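Local structure of succinate dehydrogenase subunit B (Mycolicibacterium smegmatis MC2 51, 6LUM) at residues 199-203 with 249-253. The protein probably serves as the iron-sulfur subunit of succinate dehydrogenase, passing electrons through three iron-sulfur clusters toward the membrane part of the complex. Numbering follows the deposited sequence.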
loop_
_atom_site.group_PDB
_atom_site.type_symbol
_atom_site.label_atom_id
_atom_site.label_comp_id
_atom_site.label_asym_id
_atom_site.label_seq_id
_atom_site.Cartn_x
_atom_site.Cartn_y
_atom_site.Cartn_z
ATOM N N ILE J 199 1.897 0.736 -22.886
ATOM C CA ILE J 199 0.975 -0.391 -22.921
ATOM C C ILE J 199 1.664 -1.660 -23.407
ATOM O O ILE J 199 1.328 -2.756 -22.961
ATOM C CB ILE J 199 -0.254 -0.031 -23.764
ATOM C CG1 ILE J 199 -1.022 1.092 -23.074
ATOM C CG2 ILE J 199 -1.131 -1.229 -23.942
ATOM C CD1 ILE J 199 -1.955 1.824 -23.958
ATOM N N VAL J 200 2.648 -1.551 -24.294
ATOM C CA VAL J 200 3.410 -2.726 -24.713
ATOM C C VAL J 200 4.214 -3.289 -23.549
ATOM O O VAL J 200 4.196 -4.496 -23.272
ATOM C CB VAL J 200 4.323 -2.372 -25.897
ATOM C CG1 VAL J 200 5.439 -3.352 -25.997
ATOM C CG2 VAL J 200 3.549 -2.379 -27.151
ATOM N N ASN J 201 4.939 -2.424 -22.852
ATOM C CA ASN J 201 5.756 -2.890 -21.747
ATOM C C ASN J 201 4.941 -3.280 -20.529
ATOM O O ASN J 201 5.500 -3.859 -19.600
ATOM C CB ASN J 201 6.772 -1.820 -21.385
ATOM C CG ASN J 201 7.847 -1.693 -22.418
ATOM O OD1 ASN J 201 8.809 -2.448 -22.417
ATOM N ND2 ASN J 201 7.682 -0.752 -23.324
ATOM N N ALA J 202 3.652 -2.962 -20.494
ATOM C CA ALA J 202 2.770 -3.521 -19.480
ATOM C C ALA J 202 2.138 -4.830 -19.917
ATOM O O ALA J 202 1.895 -5.689 -19.077
ATOM C CB ALA J 202 1.671 -2.526 -19.123
ATOM N N HIS J 203 1.828 -4.980 -21.203
ATOM C CA HIS J 203 1.414 -6.270 -21.738
ATOM C C HIS J 203 2.451 -7.332 -21.436
ATOM O O HIS J 203 2.113 -8.460 -21.055
ATOM C CB HIS J 203 1.190 -6.125 -23.241
ATOM C CG HIS J 203 0.942 -7.407 -23.968
ATOM N ND1 HIS J 203 1.955 -8.245 -24.365
ATOM C CD2 HIS J 203 -0.201 -7.959 -24.431
ATOM C CE1 HIS J 203 1.446 -9.275 -25.013
ATOM N NE2 HIS J 203 0.139 -9.124 -25.068
ATOM N N ALA J 249 -1.083 -5.754 -29.393
ATOM C CA ALA J 249 -0.841 -5.812 -27.955
ATOM C C ALA J 249 -1.888 -5.016 -27.192
ATOM O O ALA J 249 -2.407 -5.470 -26.163
ATOM C CB ALA J 249 0.553 -5.288 -27.641
ATOM N N ILE J 250 -2.216 -3.826 -27.688
ATOM C CA ILE J 250 -3.254 -3.012 -27.057
ATOM C C ILE J 250 -4.598 -3.723 -27.106
ATOM O O ILE J 250 -5.380 -3.670 -26.154
ATOM C CB ILE J 250 -3.322 -1.627 -27.720
ATOM C CG1 ILE J 250 -1.996 -0.906 -27.539
ATOM C CG2 ILE J 250 -4.417 -0.814 -27.116
ATOM C CD1 ILE J 250 -1.877 0.309 -28.317
ATOM N N GLN J 251 -4.884 -4.409 -28.211
ATOM C CA GLN J 251 -6.140 -5.139 -28.323
ATOM C C GLN J 251 -6.204 -6.280 -27.325
ATOM O O GLN J 251 -7.253 -6.539 -26.736
ATOM C CB GLN J 251 -6.321 -5.678 -29.732
ATOM C CG GLN J 251 -7.651 -6.339 -29.915
ATOM C CD GLN J 251 -7.584 -7.625 -30.684
ATOM O OE1 GLN J 251 -6.683 -8.429 -30.493
ATOM N NE2 GLN J 251 -8.553 -7.837 -31.553
ATOM N N GLU J 252 -5.098 -6.996 -27.140
ATOM C CA GLU J 252 -5.093 -8.087 -26.177
ATOM C C GLU J 252 -5.283 -7.582 -24.762
ATOM O O GLU J 252 -5.937 -8.243 -23.955
ATOM C CB GLU J 252 -3.804 -8.877 -26.282
ATOM C CG GLU J 252 -3.630 -9.549 -27.607
ATOM C CD GLU J 252 -2.472 -10.509 -27.611
ATOM O OE1 GLU J 252 -2.067 -10.947 -26.518
ATOM O OE2 GLU J 252 -1.964 -10.833 -28.702
ATOM N N VAL J 253 -4.743 -6.411 -24.437
ATOM C CA VAL J 253 -5.013 -5.853 -23.114
ATOM C C VAL J 253 -6.480 -5.451 -22.986
ATOM O O VAL J 253 -7.110 -5.657 -21.942
ATOM C CB VAL J 253 -4.074 -4.676 -22.823
ATOM C CG1 VAL J 253 -4.429 -4.055 -21.509
ATOM C CG2 VAL J 253 -2.649 -5.145 -22.802
#
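The helical segments I199–H203 and A249–V253 cross at 59°, their axes 9.4 Å apart at closest approach, with V200 and A249 the nearest backbone neighbours, 6.2 Å from CA to CA. H203 reaches over to the second helix because its CG lies anti to the backbone N (chi1 172°). There its NE2 donates a nearly straight hydrogen bond to OE1 of E252, 3.2 Å long. The oxygen lies in the plane of the imidazole, but the donor comes to it from above the carboxylate plane; ring and carboxylate are turned 67° against each other. The methyl of A249 sits over one ring face near the rim, its CB 4.2 Å from H203 CD2. V253 CG2 packs 4.0 Å from H203 CB, beside the ring edge. The other ring nitrogen, ND1, is hydrogen-bonded to T171 OG1, so both ring nitrogens are engaged and the rotation of the ring is fixed; F207 stacks on it. With an alanine in its place the ring is lost, which would probably leave the E252 carboxylate and the T171 hydroxyl without this mate and open a gap beside A249 and V253. Earlier on the same helix, I199 turns CG2 to the partner and sets it 3.7 Å from I250 CG1, the two side chains crossing at about a right angle. V200 CG2 rests 4.2 Å from A249 CB. L221 of helix 214-221 touches both I199 and V253. The contact is a buried helix-helix junction beside two clusters: the V200 side chain lies about 5 Å from the bound four-iron cluster, while I250 lines the pocket of the three-iron cluster, an arrangement consistent with the dicluster ferredoxin-like domain of succinate dehydrogenase iron-sulfur subunits.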